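Local coordinates for transketolase (Campylobacter jejuni, PDB 3M34), which is a thiamine diphosphate-dependent enzyme of the transketolase family, a dimer that binds its cofactor between two subunits, at residues A366-S371 with A415-F420. Residues are numbered along the deposited sequence; the frame is centred on the assembly and turned at random. Where two conformers were deposited one is given.
Sequences ADLGPS and ATFFIF. With TPP (thiamine diphosphate), chain F.
Ala366 N donates a 3.1 Å hydrogen bond to Ala415 O, the one direct backbone bond between 366-371 and 415-420. It continues the parallel pairing of 361-365 with 411-417 just past the end of the first strand: beyond it 366-371 turns off into helix 369-372, with Leu368 at the N-cap position, while 415-420 continues as strand to Phe417. A water bridges the widening gap, donating to Ala366 O and accepting from Thr416 OG1 at 2.6 Å. With chi1 -175° the threonine hydroxyl swings away from its own backbone N to reach this water, a task suited to a short polar side chain.

Leu368 closes the gap further along. Its CD1 sits over the middle of the Phe417 ring, 3.6 Å from the centroid and 5° off the normal, a CH-pi contact, while CD2 packs against CZ near the rim; a branched side chain can do both. Ser371 CB meets the edge of the same ring at CE1 (3.8 Å), where a small residue fits.

Both segments also face thiamine diphosphate. Leu368 CG lies 4.2 Å from TPP CM4, and the Phe420 ring has the pyrimidine on one face, with Phe420 CE2 3.2 Å from TPP C4', and Ile419 CG2 on the other. The Asp367 carboxylate, with several acceptor positions to offer, is hydrogen-bonded to Ser188 OG and to the backbone N of Ile189 and Glu190 of the second subunit, which also binds the cofactor. Loops at the C-terminal ends of parallel strands, carrying an aromatic ring against the aminopyrimidine at a subunit interface, are characteristic of the pyrimidine-binding domain of transketolases.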
loop_
_atom_site.group_PDB
_atom_site.type_symbol
_atom_site.label_atom_id
_atom_site.label_comp_id
_atom_site.label_asym_id
_atom_site.label_seq_id
_atom_site.Cartn_x
_atom_site.Cartn_y
_atom_site.Cartn_z
ATOM N N ALA A 366 -5.240 1.888 13.797
ATOM C CA ALA A 366 -5.438 0.568 13.284
ATOM C C ALA A 366 -4.922 -0.460 14.274
ATOM O O ALA A 366 -3.877 -1.050 14.084
ATOM C CB ALA A 366 -4.786 0.404 11.894
ATOM N N ASP A 367 -5.703 -0.662 15.334
ATOM C CA ASP A 367 -5.393 -1.550 16.464
ATOM C C ASP A 367 -4.197 -1.112 17.303
ATOM O O ASP A 367 -3.739 -1.916 18.092
ATOM C CB ASP A 367 -5.245 -3.013 16.061
ATOM C CG ASP A 367 -5.305 -3.981 17.258
ATOM O OD1 ASP A 367 -6.222 -3.830 18.120
ATOM O OD2 ASP A 367 -4.430 -4.855 17.384
ATOM N N LEU A 368 -3.646 0.099 17.133
ATOM C CA LEU A 368 -2.455 0.476 17.868
ATOM C C LEU A 368 -2.617 1.699 18.772
ATOM O O LEU A 368 -1.625 2.342 19.179
ATOM C CB LEU A 368 -1.281 0.730 16.908
ATOM C CG LEU A 368 -0.766 -0.505 16.226
ATOM C CD1 LEU A 368 0.120 -0.095 15.032
ATOM C CD2 LEU A 368 0.039 -1.329 17.204
ATOM N N GLY A 369 -3.842 1.944 19.220
ATOM C CA GLY A 369 -4.099 3.037 20.138
ATOM C C GLY A 369 -3.111 3.174 21.291
ATOM O O GLY A 369 -2.569 4.254 21.467
ATOM N N PRO A 370 -2.901 2.116 22.061
ATOM C CA PRO A 370 -1.992 2.143 23.190
ATOM C C PRO A 370 -0.532 2.409 22.852
ATOM O O PRO A 370 0.181 2.851 23.736
ATOM C CB PRO A 370 -2.120 0.757 23.807
ATOM C CG PRO A 370 -3.270 0.142 23.240
ATOM C CD PRO A 370 -3.623 0.833 21.989
ATOM N N SER A 371 -0.112 2.016 21.646
ATOM C CA SER A 371 1.268 2.212 21.185
ATOM C C SER A 371 1.452 3.541 20.476
ATOM O O SER A 371 2.482 4.204 20.671
ATOM C CB SER A 371 1.726 1.077 20.256
ATOM O OG SER A 371 1.774 -0.146 20.961
ATOM N N ALA A 415 -4.195 6.754 12.384
ATOM C CA ALA A 415 -2.930 6.474 13.094
ATOM C C ALA A 415 -2.458 5.037 12.902
ATOM O O ALA A 415 -3.230 4.070 12.979
ATOM C CB ALA A 415 -3.074 6.771 14.610
ATOM N N THR A 416 -1.150 4.906 12.691
ATOM C CA THR A 416 -0.507 3.617 12.721
ATOM C C THR A 416 1.012 3.844 12.949
ATOM O O THR A 416 1.462 4.966 13.035
ATOM C CB THR A 416 -0.767 2.747 11.432
ATOM O OG1 THR A 416 -0.189 1.412 11.574
ATOM C CG2 THR A 416 -0.368 3.475 10.125
ATOM N N PHE A 417 1.770 2.749 12.954
ATOM C CA PHE A 417 3.255 2.864 12.900
ATOM C C PHE A 417 3.666 3.372 11.520
ATOM O O PHE A 417 3.079 3.050 10.473
ATOM C CB PHE A 417 3.986 1.521 13.095
ATOM C CG PHE A 417 3.806 0.859 14.463
ATOM C CD1 PHE A 417 3.632 1.614 15.629
ATOM C CD2 PHE A 417 3.834 -0.537 14.565
ATOM C CE1 PHE A 417 3.495 0.994 16.863
ATOM C CE2 PHE A 417 3.683 -1.179 15.809
ATOM C CZ PHE A 417 3.530 -0.387 16.968
ATOM N N PHE A 418 4.720 4.178 11.494
ATOM C CA PHE A 418 5.139 4.784 10.253
ATOM C C PHE A 418 5.476 3.730 9.201
ATOM O O PHE A 418 5.193 3.939 8.041
ATOM C CB PHE A 418 6.351 5.682 10.520
ATOM C CG PHE A 418 6.796 6.591 9.396
ATOM C CD1 PHE A 418 5.931 7.128 8.456
ATOM C CD2 PHE A 418 8.122 7.007 9.334
ATOM C CE1 PHE A 418 6.363 8.009 7.505
ATOM C CE2 PHE A 418 8.530 7.908 8.418
ATOM C CZ PHE A 418 7.674 8.399 7.475
ATOM N N ILE A 419 6.052 2.584 9.597
ATOM C CA ILE A 419 6.333 1.518 8.603
ATOM C C ILE A 419 5.053 1.089 7.875
ATOM O O ILE A 419 5.079 0.813 6.672
ATOM C CB ILE A 419 7.103 0.320 9.213
ATOM C CG1 ILE A 419 7.561 -0.644 8.109
ATOM C CG2 ILE A 419 6.324 -0.337 10.281
ATOM C CD1 ILE A 419 8.280 0.023 6.951
ATOM N N PHE A 420 3.932 1.049 8.609
ATOM C CA PHE A 420 2.681 0.613 8.015
ATOM C C PHE A 420 1.883 1.695 7.376
ATOM O O PHE A 420 0.786 1.440 6.792
ATOM C CB PHE A 420 1.902 -0.283 8.960
ATOM C CG PHE A 420 2.732 -1.437 9.477
ATOM C CD1 PHE A 420 3.481 -2.188 8.599
ATOM C CD2 PHE A 420 2.826 -1.717 10.814
ATOM C CE1 PHE A 420 4.268 -3.222 9.043
ATOM C CE2 PHE A 420 3.603 -2.755 11.256
ATOM C CZ PHE A 420 4.347 -3.489 10.346
HETATM N "N1'" TPP F . -0.117 -3.541 11.013
HETATM C "C2'" TPP F . 0.528 -4.444 10.214
HETATM C CM2 TPP F . 0.303 -4.425 8.693
HETATM N "N3'" TPP F . 1.457 -5.263 10.756
HETATM C "C4'" TPP F . 1.711 -5.236 12.078
HETATM N "N4'" TPP F . 2.640 -6.050 12.598
HETATM C "C5'" TPP F . 1.006 -4.353 12.938
HETATM C "C6'" TPP F . 0.110 -3.496 12.325
HETATM C "C7'" TPP F . 1.234 -4.289 14.455
HETATM N N3 TPP F . 0.667 -5.489 15.126
HETATM C C2 TPP F . 1.420 -6.557 15.487
HETATM S S1 TPP F . 0.407 -7.801 16.106
HETATM C C5 TPP F . -0.971 -6.779 16.123
HETATM C C4 TPP F . -0.632 -5.600 15.466
HETATM C CM4 TPP F . -1.634 -4.483 15.251
HETATM C C6 TPP F . -2.266 -7.300 16.657
HETATM C C7 TPP F . -2.330 -8.665 16.044
HETATM O O7 TPP F . -3.060 -9.404 16.836
HETATM P PA TPP F . -3.110 -10.846 16.668
HETATM O O1A TPP F . -4.532 -10.722 17.075
HETATM O O2A TPP F . -2.849 -10.908 15.235
HETATM O O3A TPP F . -2.037 -10.973 17.651
HETATM P PB TPP F . -2.044 -11.878 18.993
HETATM O O1B TPP F . -2.272 -10.679 19.875
HETATM O O2B TPP F . -3.401 -12.555 19.376
HETATM O O3B TPP F . -0.783 -12.297 19.489
HETATM O O HOH W 1 -1.608 -0.676 12.328
#